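PDB 3E13: putative iron-uptake ABC transport system,periplasmic iron-binding protein from Campylobacter jejuni, which binds ferric iron in the periplasm and probably hands it to an ABC transporter for uptake. Local coordinates for residues 9-13 with 199-203; 59-63 with 142-146; 134-138 with 177-182; 267-273 with 279-285. All coordinates share one frame; numbering follows the deposited sequence.

In the fold
From the N terminus, the loop after strand 3-8 meets helix 198-205 in contact 1, closing a long loop at the iron. Contacts 2 and 3 are nested inside it and cross each other. Contact 2 joins the start of helix 61-69 to that of helix 142-155, and contact 3 brings strand 134-135 and the residues after it against the start of helix 179-188; the two meet through Ser144 and Ser138, and through Tyr143 and Arg137. Contact 4 follows in series, closing a short turn between helices 260-268 and 283-288. Contacts 1 and 2 share the metal. Contact 3 meets contact 1 through Asp179 and Tyr200, and contact 4 meets it through Glu272 and Arg10.

Contact 1 of 4, residues 9-13 with 199-203; sequences ARHYN and YYIGL. With FE (Fe (III) ion), chain B.
His11 and Tyr12 meet Tyr199 and Tyr200 around a ferric ion, in the iron site of a periplasmic binding protein whose two lobes close on their ligand. The dense part is the metal shell. Tyr12 OH binds the iron at 1.9 Å and Tyr200 OH at 2.0 Å, while His11 NE2 supplies the nitrogen at 2.2 Å; Tyr199 OH is a further ligand, and Tyr143 completes the five. The ligand atoms of the two segments are drawn close by the shared metal, with no hydrogen bond between them. Arg102 also bonds to Tyr12 OH and Asn197 to Tyr199 OH. The rings of Tyr12 and Tyr199 stand nearly perpendicular, planes at 89°, with Tyr12 CE2 3.7 Å from Tyr199 CE1. That same Tyr199 CE1 lies 3.2 Å above the centre of the Tyr200 ring, so the two neighbouring tyrosines pack closely.

Packing thins towards the partly exposed Leu203, whose CD1 comes no nearer to Tyr12 than 4.4 Å, at CD2. His11 is also partly exposed. With CG set between its backbone N and carbonyl carbon (chi1 37°), it turns ND1 back to donate to Ala9 O at 3.0 Å, the donor tilted 23° from the carbonyl plane.

Contact 2 of 4, residues 59-63 with 142-146; sequences ADISN and PYSKT. With FE (Fe (III) ion), chain B.
Thr146 and Asp60 carry the direct hydrogen bonding here. Thr146 OG1 donates to Asp60 OD2 at 2.5 Å, which receives it on its syn lone pair, and the same OG1 accepts from Ser62 OG at 2.8 Å, so the threonine hydroxyl donates to one residue of 59-63 and accepts from another. Asp60 is the N-cap of helix 61-69: its OD1 takes Asn63 N at 2.8 Å, met from 41° above the carboxylate plane. With CG of Asp60 anti to its backbone N (chi1 174°), the carboxylate reaches across to helix 142-155 while it still caps its own.

Waters add a second layer. One donates to Asp60 OD1 and to Pro142 O; another accepts from Asn63 ND2 and Lys145 NZ, and Asn63 also bonds Glu66.

Apolar contacts join Ile61 CG2 to Thr146 CG2 at 3.8 Å and Ala59 CB to Tyr143 CE1 at 4.0 Å. In van der Waals packing, Pro142 CG lies 3.4 Å from Asn63 OD1, and Ala59 O meets the Tyr143 ring edge.

Tyr143 OH binds the iron at 2.0 Å.

Around this, Asn234 of strand 233-241 also holds Asp60 OD2, helices 298-302 and 305-315 pack against Ser62 and Thr146, and Arg102 and Arg104 of strand 97-109 line the Tyr143 side.

Contact 3 of 4, residues 134-138 with 177-182; sequences IVMRS and GGDRDQ
Arg137 and Asp179 form the salt bridge that dominates this contact. Arg137 NH1 donates to Asp179 OD1 at 2.9 Å with an N-H...O angle of 151°, approaching from above the carboxylate plane; the guanidinium and carboxylate planes stand 62° apart, and the bridge runs through OD1. The other oxygen, Asp179 OD2, is bound by Arg104 and by Asn197 N, so the aspartate is held between two arginines. CG of Arg137 lies between its backbone N and carbonyl carbon, and the bend at chi3 then swings the guanidinium over the glycine: Gly178 CA sits above the centre of one face, 3.6 Å from Arg137 CZ. Beside the iron site, Arg137 packs on Tyr143 and Asp179 on Tyr200.

Gly178 is the N-cap of helix 179-188. Its N donates to the anti lone pair of Asp181 OD2, 3.0 Å away, a carboxylate of the first turn. A water joins Gly177 O to Ser138 N.

In this periplasmic binding protein fold, strand 134-135 and the parallel strand 193-197 are joined by a crossover of three helices, the last being 179-188.

Further along, Val135 and Gln182 run antiparallel past one another, Val135 CB 3.9 Å from Gln182 CG. Val135 CG2 approaches Gln182 O at 3.8 Å. Arg137 CB also touches Gly177 O at 3.4 Å.

Contact 4 of 4, residues 267-273 with 279-285; sequences TDSNYEF and VELSQTV
A helix N-cap docked on the end of another helix makes this contact: Ser282 caps the N terminus of helix 283-288 and meets Thr267, near the C-terminal end of helix 260-268. Ser282 OG donates to Thr267 O at 2.9 Å, arriving well above the carbonyl plane, and weakly accepts Val285 N as its capping bond. Thr267 O also takes a weak bond from Tyr271 N. Thr267 OG1 is used twice as well: it gives its hydrogen to Glu272 O at 2.9 Å, nearly along the C=O axis, and accepts a weak bond from Ser282 N at 3.3 Å.

Tyr271 leaves the helix with positive phi, and its ring crosses Thr284 at a slant, Tyr271 CD1 3.8 Å from Thr284 CB. Val285 is wedged between two residues, with CG1 3.5 Å from Phe273 CE2 and CG2 3.3 Å from Tyr271 O. Leu281 CD2 meets the Phe273 ring at its edge. Asp268 OD1 lies 3.2 Å from Ser282 CB, although its salt-bridge partner is Lys264.

Glu272 leaves the backbone away from 279-285, and its side chain packs on the iron ligand Tyr199. Asn270 ND2 donates to Glu272 OE1 at 2.8 Å; Glu272 also bonds Thr100 and forms salt bridges with Arg10 and Arg102. Since Arg102 bonds the iron ligand Tyr12, this turn, fixed by shared hydroxyls, probably helps set the charged second shell around the metal.

Contact 1 of 4, residues 9-13 with 199-203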
loop_
_atom_site.group_PDB
_atom_site.type_symbol
_atom_site.label_atom_id
_atom_site.label_comp_id
_atom_site.label_asym_id
_atom_site.label_seq_id
_atom_site.Cartn_x
_atom_site.Cartn_y
_atom_site.Cartn_z
ATOM N N ALA A 9 0.590 -9.975 -4.114
ATOM C CA ALA A 9 1.337 -8.831 -4.563
ATOM C C ALA A 9 1.985 -8.070 -3.398
ATOM O O ALA A 9 2.543 -7.019 -3.598
ATOM C CB ALA A 9 0.464 -7.904 -5.424
ATOM N N ARG A 10 1.891 -8.623 -2.190
ATOM C CA ARG A 10 2.733 -8.180 -1.082
ATOM C C ARG A 10 4.196 -8.573 -1.393
ATOM O O ARG A 10 4.468 -9.310 -2.367
ATOM C CB ARG A 10 2.230 -8.729 0.253
ATOM C CG ARG A 10 1.026 -7.973 0.749
ATOM C CD ARG A 10 0.446 -8.509 2.043
ATOM N NE ARG A 10 1.379 -8.506 3.164
ATOM C CZ ARG A 10 1.506 -7.480 4.073
ATOM N NH1 ARG A 10 0.778 -6.364 3.989
ATOM N NH2 ARG A 10 2.366 -7.630 5.087
ATOM N N HIS A 11 5.144 -8.040 -0.646
ATOM C CA HIS A 11 6.548 -8.175 -0.990
ATOM C C HIS A 11 7.412 -8.013 0.261
ATOM O O HIS A 11 8.358 -7.201 0.290
ATOM C CB HIS A 11 6.882 -7.134 -2.085
ATOM C CG HIS A 11 6.159 -5.827 -1.899
ATOM N ND1 HIS A 11 4.947 -5.552 -2.499
ATOM C CD2 HIS A 11 6.461 -4.736 -1.141
ATOM C CE1 HIS A 11 4.537 -4.344 -2.109
ATOM N NE2 HIS A 11 5.453 -3.823 -1.303
ATOM N N TYR A 12 7.056 -8.801 1.281
ATOM C CA TYR A 12 7.605 -8.649 2.625
ATOM C C TYR A 12 8.052 -9.965 3.224
ATOM O O TYR A 12 7.356 -10.983 3.134
ATOM C CB TYR A 12 6.554 -8.040 3.547
ATOM C CG TYR A 12 5.913 -6.795 2.978
ATOM C CD1 TYR A 12 4.561 -6.791 2.614
ATOM C CD2 TYR A 12 6.650 -5.673 2.691
ATOM C CE1 TYR A 12 3.954 -5.697 2.064
ATOM C CE2 TYR A 12 6.053 -4.578 2.130
ATOM C CZ TYR A 12 4.724 -4.558 1.828
ATOM O OH TYR A 12 4.216 -3.410 1.255
ATOM N N ASN A 13 9.214 -9.925 3.856
ATOM C CA ASN A 13 9.718 -11.077 4.583
ATOM C C ASN A 13 8.841 -11.484 5.734
ATOM O O ASN A 13 8.719 -12.657 6.049
ATOM C CB ASN A 13 11.108 -10.769 5.095
ATOM C CG ASN A 13 12.140 -11.317 4.227
ATOM O OD1 ASN A 13 11.975 -11.354 2.990
ATOM N ND2 ASN A 13 13.198 -11.829 4.833
ATOM N N TYR A 199 5.562 2.480 6.436
ATOM C CA TYR A 199 6.134 1.236 6.958
ATOM C C TYR A 199 7.548 0.995 6.464
ATOM O O TYR A 199 8.343 0.387 7.130
ATOM C CB TYR A 199 5.221 0.020 6.713
ATOM C CG TYR A 199 4.908 -0.201 5.285
ATOM C CD1 TYR A 199 5.740 -0.973 4.500
ATOM C CD2 TYR A 199 3.810 0.418 4.697
ATOM C CE1 TYR A 199 5.505 -1.111 3.174
ATOM C CE2 TYR A 199 3.559 0.274 3.350
ATOM C CZ TYR A 199 4.389 -0.501 2.602
ATOM O OH TYR A 199 4.179 -0.640 1.233
ATOM N N TYR A 200 7.875 1.494 5.266
ATOM C CA TYR A 200 9.254 1.316 4.789
ATOM C C TYR A 200 10.261 2.006 5.694
ATOM O O TYR A 200 11.388 1.519 5.825
ATOM C CB TYR A 200 9.464 1.827 3.343
ATOM C CG TYR A 200 8.729 0.952 2.333
ATOM C CD1 TYR A 200 9.095 -0.358 2.148
ATOM C CD2 TYR A 200 7.683 1.464 1.545
ATOM C CE1 TYR A 200 8.425 -1.173 1.224
ATOM C CE2 TYR A 200 6.998 0.672 0.677
ATOM C CZ TYR A 200 7.360 -0.633 0.502
ATOM O OH TYR A 200 6.726 -1.447 -0.367
ATOM N N ILE A 201 9.890 3.139 6.314
ATOM C CA ILE A 201 10.811 3.820 7.230
ATOM C C ILE A 201 11.096 2.907 8.421
ATOM O O ILE A 201 12.237 2.777 8.852
ATOM C CB ILE A 201 10.260 5.210 7.700
ATOM C CG1 ILE A 201 10.087 6.102 6.479
ATOM C CG2 ILE A 201 11.152 5.819 8.781
ATOM C CD1 ILE A 201 9.401 7.395 6.754
ATOM N N GLY A 202 10.066 2.232 8.929
ATOM C CA GLY A 202 10.278 1.236 9.946
ATOM C C GLY A 202 11.076 0.032 9.559
ATOM O O GLY A 202 11.907 -0.436 10.330
ATOM N N LEU A 203 10.827 -0.491 8.358
ATOM C CA LEU A 203 11.547 -1.651 7.888
ATOM C C LEU A 203 13.030 -1.301 7.788
ATOM O O LEU A 203 13.891 -2.092 8.164
ATOM C CB LEU A 203 11.036 -2.107 6.514
ATOM C CG LEU A 203 9.765 -2.936 6.550
ATOM C CD1 LEU A 203 9.185 -3.131 5.157
ATOM C CD2 LEU A 203 9.982 -4.235 7.212
HETATM FE FE FE B . 4.916 -2.120 -0.021
#

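Contact 2 of 4, residues 59-63 with 142-146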
loop_
_atom_site.group_PDB
_atom_site.type_symbol
_atom_site.label_atom_id
_atom_site.label_comp_id
_atom_site.label_asym_id
_atom_site.label_seq_id
_atom_site.Cartn_x
_atom_site.Cartn_y
_atom_site.Cartn_z
ATOM N N ALA A 59 -1.218 -5.130 -1.818
ATOM C CA ALA A 59 -0.747 -4.068 -0.977
ATOM C C ALA A 59 -1.440 -2.754 -1.380
ATOM O O ALA A 59 -0.882 -1.666 -1.268
ATOM C CB ALA A 59 0.772 -3.970 -1.118
ATOM N N ASP A 60 -2.661 -2.879 -1.870
ATOM C CA ASP A 60 -3.359 -1.760 -2.510
ATOM C C ASP A 60 -4.844 -1.994 -2.646
ATOM O O ASP A 60 -5.300 -3.069 -3.089
ATOM C CB ASP A 60 -2.735 -1.515 -3.880
ATOM C CG ASP A 60 -3.447 -0.498 -4.659
ATOM O OD1 ASP A 60 -3.947 -0.820 -5.806
ATOM O OD2 ASP A 60 -3.526 0.680 -4.252
ATOM N N ILE A 61 -5.623 -0.980 -2.312
ATOM C CA ILE A 61 -7.086 -1.052 -2.491
ATOM C C ILE A 61 -7.464 -1.238 -3.962
ATOM O O ILE A 61 -8.330 -2.057 -4.270
ATOM C CB ILE A 61 -7.854 0.183 -1.900
ATOM C CG1 ILE A 61 -9.376 0.072 -2.148
ATOM C CG2 ILE A 61 -7.317 1.535 -2.445
ATOM C CD1 ILE A 61 -10.046 -1.189 -1.641
ATOM N N SER A 62 -6.828 -0.469 -4.838
ATOM C CA SER A 62 -7.332 -0.428 -6.210
ATOM C C SER A 62 -7.150 -1.756 -6.933
ATOM O O SER A 62 -8.015 -2.164 -7.707
ATOM C CB SER A 62 -6.723 0.748 -7.008
ATOM O OG SER A 62 -7.016 1.993 -6.352
ATOM N N ASN A 63 -6.085 -2.463 -6.619
ATOM C CA ASN A 63 -5.869 -3.800 -7.146
ATOM C C ASN A 63 -6.987 -4.777 -6.747
ATOM O O ASN A 63 -7.373 -5.622 -7.508
ATOM C CB ASN A 63 -4.549 -4.382 -6.698
ATOM C CG ASN A 63 -3.342 -3.648 -7.247
ATOM O OD1 ASN A 63 -2.266 -3.628 -6.637
ATOM N ND2 ASN A 63 -3.482 -3.095 -8.501
ATOM N N PRO A 142 1.191 0.345 -8.075
ATOM C CA PRO A 142 -0.095 0.513 -7.367
ATOM C C PRO A 142 -0.120 1.725 -6.442
ATOM O O PRO A 142 -1.119 2.440 -6.463
ATOM C CB PRO A 142 -0.269 -0.796 -6.614
ATOM C CG PRO A 142 0.466 -1.829 -7.510
ATOM C CD PRO A 142 1.625 -1.069 -8.092
ATOM N N TYR A 143 0.918 1.944 -5.655
ATOM C CA TYR A 143 0.894 3.103 -4.725
ATOM C C TYR A 143 0.754 4.421 -5.473
ATOM O O TYR A 143 0.019 5.290 -5.044
ATOM C CB TYR A 143 2.103 3.192 -3.820
ATOM C CG TYR A 143 2.457 1.876 -3.147
ATOM C CD1 TYR A 143 1.482 0.948 -2.742
ATOM C CD2 TYR A 143 3.765 1.574 -2.855
ATOM C CE1 TYR A 143 1.853 -0.232 -2.176
ATOM C CE2 TYR A 143 4.129 0.401 -2.237
ATOM C CZ TYR A 143 3.156 -0.490 -1.860
ATOM O OH TYR A 143 3.486 -1.726 -1.354
ATOM N N SER A 144 1.350 4.514 -6.660
ATOM C CA SER A 144 1.312 5.747 -7.423
ATOM C C SER A 144 -0.036 5.928 -8.066
ATOM O O SER A 144 -0.578 7.042 -8.064
ATOM C CB SER A 144 2.373 5.745 -8.557
ATOM O OG SER A 144 3.680 5.617 -8.057
ATOM N N LYS A 145 -0.571 4.848 -8.628
ATOM C CA LYS A 145 -1.890 4.860 -9.276
ATOM C C LYS A 145 -2.970 5.231 -8.258
ATOM O O LYS A 145 -3.814 6.059 -8.536
ATOM C CB LYS A 145 -2.188 3.533 -9.890
ATOM C CG LYS A 145 -1.324 3.293 -11.078
ATOM C CD LYS A 145 -1.674 2.060 -11.817
ATOM C CE LYS A 145 -1.359 0.826 -11.066
ATOM N NZ LYS A 145 -1.534 -0.446 -11.949
ATOM N N THR A 146 -2.914 4.648 -7.074
ATOM C CA THR A 146 -3.921 4.900 -6.070
ATOM C C THR A 146 -3.805 6.275 -5.453
ATOM O O THR A 146 -4.811 6.911 -5.210
ATOM C CB THR A 146 -3.944 3.788 -5.034
ATOM O OG1 THR A 146 -4.371 2.574 -5.702
ATOM C CG2 THR A 146 -4.952 4.086 -3.911
HETATM FE FE FE B . 4.916 -2.120 -0.021
HETATM O O HOH W 1 -3.367 0.654 -8.029
HETATM O O HOH W 2 -1.177 -2.816 -10.551
#

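Contact 3 of 4, residues 134-138 with 177-182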
loop_
_atom_site.group_PDB
_atom_site.type_symbol
_atom_site.label_atom_id
_atom_site.label_comp_id
_atom_site.label_asym_id
_atom_site.label_seq_id
_atom_site.Cartn_x
_atom_site.Cartn_y
_atom_site.Cartn_z
ATOM N N ILE A 134 12.383 16.236 -6.221
ATOM C CA ILE A 134 11.420 15.184 -5.821
ATOM C C ILE A 134 11.824 13.858 -6.432
ATOM O O ILE A 134 12.269 13.820 -7.575
ATOM C CB ILE A 134 10.016 15.541 -6.333
ATOM C CG1 ILE A 134 9.627 16.969 -5.964
ATOM C CG2 ILE A 134 8.973 14.520 -5.853
ATOM C CD1 ILE A 134 9.580 17.202 -4.577
ATOM N N VAL A 135 11.619 12.741 -5.718
ATOM C CA VAL A 135 11.678 11.414 -6.322
ATOM C C VAL A 135 10.393 10.621 -5.994
ATOM O O VAL A 135 9.844 10.719 -4.892
ATOM C CB VAL A 135 12.946 10.596 -5.905
ATOM C CG1 VAL A 135 14.195 11.185 -6.578
ATOM C CG2 VAL A 135 13.156 10.609 -4.401
ATOM N N MET A 136 9.961 9.825 -6.959
ATOM C CA MET A 136 8.811 8.974 -6.829
ATOM C C MET A 136 9.032 7.815 -7.756
ATOM O O MET A 136 9.603 7.980 -8.830
ATOM C CB MET A 136 7.530 9.711 -7.206
ATOM C CG MET A 136 6.263 8.902 -6.900
ATOM S SD MET A 136 4.746 9.861 -7.185
ATOM C CE MET A 136 4.393 9.430 -8.848
ATOM N N ARG A 137 8.556 6.657 -7.344
ATOM C CA ARG A 137 8.590 5.469 -8.187
ATOM C C ARG A 137 7.640 5.570 -9.378
ATOM O O ARG A 137 6.846 6.517 -9.526
ATOM C CB ARG A 137 8.251 4.266 -7.368
ATOM C CG ARG A 137 6.807 4.112 -6.992
ATOM C CD ARG A 137 6.567 3.051 -6.002
ATOM N NE ARG A 137 6.954 1.722 -6.478
ATOM C CZ ARG A 137 7.117 0.653 -5.706
ATOM N NH1 ARG A 137 6.975 0.720 -4.373
ATOM N NH2 ARG A 137 7.451 -0.494 -6.241
ATOM N N SER A 138 7.714 4.544 -10.223
ATOM C CA SER A 138 6.925 4.527 -11.443
ATOM C C SER A 138 5.458 4.816 -11.214
ATOM O O SER A 138 4.875 4.404 -10.226
ATOM C CB SER A 138 7.028 3.158 -12.100
ATOM O OG SER A 138 6.383 3.188 -13.375
ATOM N N GLY A 177 13.481 2.005 -9.236
ATOM C CA GLY A 177 13.052 1.115 -8.187
ATOM C C GLY A 177 11.920 1.645 -7.315
ATOM O O GLY A 177 11.151 2.517 -7.729
ATOM N N GLY A 178 11.797 1.074 -6.123
ATOM C CA GLY A 178 10.620 1.293 -5.285
ATOM C C GLY A 178 10.952 2.233 -4.137
ATOM O O GLY A 178 12.012 2.847 -4.085
ATOM N N ASP A 179 9.971 2.381 -3.261
ATOM C CA ASP A 179 10.038 3.285 -2.134
ATOM C C ASP A 179 11.383 3.309 -1.388
ATOM O O ASP A 179 11.838 4.376 -1.013
ATOM C CB ASP A 179 8.925 2.956 -1.142
ATOM C CG ASP A 179 7.534 3.346 -1.612
ATOM O OD1 ASP A 179 7.214 3.187 -2.827
ATOM O OD2 ASP A 179 6.632 3.704 -0.803
ATOM N N ARG A 180 11.957 2.127 -1.088
ATOM C CA ARG A 180 13.209 2.094 -0.345
ATOM C C ARG A 180 14.354 2.707 -1.151
ATOM O O ARG A 180 15.328 3.226 -0.589
ATOM C CB ARG A 180 13.536 0.686 0.081
ATOM C CG ARG A 180 12.617 0.170 1.163
ATOM C CD ARG A 180 12.804 -1.229 1.480
ATOM N NE ARG A 180 12.054 -1.983 0.511
ATOM C CZ ARG A 180 11.611 -3.208 0.670
ATOM N NH1 ARG A 180 11.825 -3.864 1.798
ATOM N NH2 ARG A 180 10.905 -3.755 -0.312
ATOM N N ASP A 181 14.282 2.568 -2.479
ATOM C CA ASP A 181 15.259 3.204 -3.352
ATOM C C ASP A 181 15.122 4.733 -3.386
ATOM O O ASP A 181 16.126 5.465 -3.326
ATOM C CB ASP A 181 15.174 2.556 -4.746
ATOM C CG ASP A 181 15.327 1.056 -4.679
ATOM O OD1 ASP A 181 16.388 0.616 -4.213
ATOM O OD2 ASP A 181 14.441 0.237 -5.039
ATOM N N GLN A 182 13.891 5.245 -3.436
ATOM C CA GLN A 182 13.642 6.658 -3.331
ATOM C C GLN A 182 14.167 7.152 -1.981
ATOM O O GLN A 182 14.776 8.199 -1.915
ATOM C CB GLN A 182 12.147 6.977 -3.464
ATOM C CG GLN A 182 11.700 7.051 -4.964
ATOM C CD GLN A 182 11.289 5.713 -5.512
ATOM O OE1 GLN A 182 11.794 5.202 -6.576
ATOM N NE2 GLN A 182 10.382 5.114 -4.839
HETATM O O HOH W 3 9.957 2.648 -10.152
#

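Contact 4 of 4, residues 267-273 with 279-285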
loop_
_atom_site.group_PDB
_atom_site.type_symbol
_atom_site.label_atom_id
_atom_site.label_comp_id
_atom_site.label_asym_id
_atom_site.label_seq_id
_atom_site.Cartn_x
_atom_site.Cartn_y
_atom_site.Cartn_z
ATOM N N THR A 267 2.347 -5.092 12.675
ATOM C CA THR A 267 2.904 -3.823 13.134
ATOM C C THR A 267 4.320 -3.960 13.729
ATOM O O THR A 267 5.174 -3.095 13.510
ATOM C CB THR A 267 1.899 -3.097 14.057
ATOM O OG1 THR A 267 2.343 -1.764 14.311
ATOM C CG2 THR A 267 1.762 -3.739 15.435
ATOM N N ASP A 268 4.588 -5.059 14.426
ATOM C CA ASP A 268 5.879 -5.248 15.068
ATOM C C ASP A 268 7.027 -5.593 14.109
ATOM O O ASP A 268 8.185 -5.174 14.344
ATOM C CB ASP A 268 5.810 -6.296 16.148
ATOM C CG ASP A 268 5.168 -5.786 17.424
ATOM O OD1 ASP A 268 4.578 -4.650 17.527
ATOM O OD2 ASP A 268 5.164 -6.552 18.406
ATOM N N SER A 269 6.712 -6.392 13.102
ATOM C CA SER A 269 7.689 -6.904 12.171
ATOM C C SER A 269 7.635 -6.249 10.782
ATOM O O SER A 269 8.651 -6.245 10.103
ATOM C CB SER A 269 7.570 -8.431 12.043
ATOM O OG SER A 269 7.922 -9.028 13.306
ATOM N N ASN A 270 6.491 -5.697 10.401
ATOM C CA ASN A 270 6.360 -5.007 9.117
ATOM C C ASN A 270 6.044 -3.534 9.196
ATOM O O ASN A 270 5.995 -2.877 8.164
ATOM C CB ASN A 270 5.385 -5.730 8.161
ATOM C CG ASN A 270 5.841 -5.641 6.717
ATOM O OD1 ASN A 270 7.013 -5.949 6.430
ATOM N ND2 ASN A 270 4.950 -5.217 5.824
ATOM N N TYR A 271 5.858 -3.001 10.409
ATOM C CA TYR A 271 5.702 -1.588 10.654
ATOM C C TYR A 271 4.489 -0.942 10.012
ATOM O O TYR A 271 4.464 0.256 9.853
ATOM C CB TYR A 271 7.034 -0.857 10.339
ATOM C CG TYR A 271 8.138 -1.568 11.121
ATOM C CD1 TYR A 271 8.247 -1.413 12.498
ATOM C CD2 TYR A 271 8.939 -2.521 10.516
ATOM C CE1 TYR A 271 9.176 -2.124 13.200
ATOM C CE2 TYR A 271 9.883 -3.207 11.209
ATOM C CZ TYR A 271 9.997 -3.006 12.559
ATOM O OH TYR A 271 10.913 -3.735 13.308
ATOM N N GLU A 272 3.477 -1.763 9.753
ATOM C CA GLU A 272 2.206 -1.279 9.216
ATOM C C GLU A 272 1.278 -0.938 10.355
ATOM O O GLU A 272 1.569 -1.238 11.521
ATOM C CB GLU A 272 1.573 -2.298 8.292
ATOM C CG GLU A 272 2.425 -2.634 7.064
ATOM C CD GLU A 272 1.846 -3.755 6.234
ATOM O OE1 GLU A 272 2.227 -4.917 6.477
ATOM O OE2 GLU A 272 1.022 -3.449 5.351
ATOM N N PHE A 273 0.182 -0.264 10.035
ATOM C CA PHE A 273 -0.885 0.010 11.030
ATOM C C PHE A 273 -1.861 -1.155 11.029
ATOM O O PHE A 273 -2.406 -1.531 9.980
ATOM C CB PHE A 273 -1.636 1.313 10.712
ATOM C CG PHE A 273 -0.760 2.538 10.647
ATOM C CD1 PHE A 273 -0.539 3.166 9.456
ATOM C CD2 PHE A 273 -0.243 3.104 11.799
ATOM C CE1 PHE A 273 0.290 4.313 9.406
ATOM C CE2 PHE A 273 0.575 4.238 11.737
ATOM C CZ PHE A 273 0.807 4.825 10.535
ATOM N N VAL A 279 -4.973 -3.691 19.072
ATOM C CA VAL A 279 -3.593 -4.079 18.913
ATOM C C VAL A 279 -2.704 -2.821 19.010
ATOM O O VAL A 279 -2.812 -1.912 18.195
ATOM C CB VAL A 279 -3.373 -4.757 17.540
ATOM C CG1 VAL A 279 -1.903 -5.064 17.341
ATOM C CG2 VAL A 279 -4.165 -6.043 17.445
ATOM N N GLU A 280 -1.881 -2.753 20.021
ATOM C CA GLU A 280 -0.940 -1.645 20.201
ATOM C C GLU A 280 0.024 -1.546 19.037
ATOM O O GLU A 280 0.548 -2.553 18.544
ATOM C CB GLU A 280 -0.170 -1.800 21.509
ATOM C CG GLU A 280 -1.039 -1.522 22.731
ATOM C CD GLU A 280 -1.208 -0.054 23.065
ATOM O OE1 GLU A 280 -0.435 0.772 22.500
ATOM O OE2 GLU A 280 -2.071 0.283 23.958
ATOM N N LEU A 281 0.297 -0.318 18.632
ATOM C CA LEU A 281 1.317 -0.054 17.626
ATOM C C LEU A 281 2.695 -0.438 18.143
ATOM O O LEU A 281 2.972 -0.364 19.314
ATOM C CB LEU A 281 1.304 1.415 17.189
ATOM C CG LEU A 281 0.008 1.972 16.664
ATOM C CD1 LEU A 281 0.158 3.418 16.288
ATOM C CD2 LEU A 281 -0.543 1.140 15.515
ATOM N N SER A 282 3.576 -0.885 17.256
ATOM C CA SER A 282 4.950 -1.150 17.608
ATOM C C SER A 282 5.613 0.198 17.919
ATOM O O SER A 282 5.110 1.267 17.542
ATOM C CB SER A 282 5.693 -1.815 16.456
ATOM O OG SER A 282 5.734 -0.950 15.355
ATOM N N GLN A 283 6.710 0.151 18.664
ATOM C CA GLN A 283 7.315 1.401 19.138
ATOM C C GLN A 283 7.836 2.284 17.992
ATOM O O GLN A 283 7.721 3.503 18.031
ATOM C CB GLN A 283 8.475 1.129 20.109
ATOM C CG GLN A 283 8.188 0.123 21.175
ATOM C CD GLN A 283 6.852 0.257 21.838
ATOM O OE1 GLN A 283 6.117 -0.783 21.991
ATOM N NE2 GLN A 283 6.486 1.449 22.242
ATOM N N THR A 284 8.386 1.654 16.959
ATOM C CA THR A 284 8.816 2.360 15.760
ATOM C C THR A 284 7.655 3.090 15.113
ATOM O O THR A 284 7.763 4.228 14.678
ATOM C CB THR A 284 9.395 1.342 14.786
ATOM O OG1 THR A 284 10.628 0.829 15.320
ATOM C CG2 THR A 284 9.755 1.943 13.498
ATOM N N VAL A 285 6.522 2.423 15.024
ATOM C CA VAL A 285 5.371 3.049 14.385
ATOM C C VAL A 285 4.828 4.208 15.268
ATOM O O VAL A 285 4.411 5.215 14.768
ATOM C CB VAL A 285 4.266 1.995 14.105
ATOM C CG1 VAL A 285 3.011 2.602 13.602
ATOM C CG2 VAL A 285 4.791 0.956 13.083
#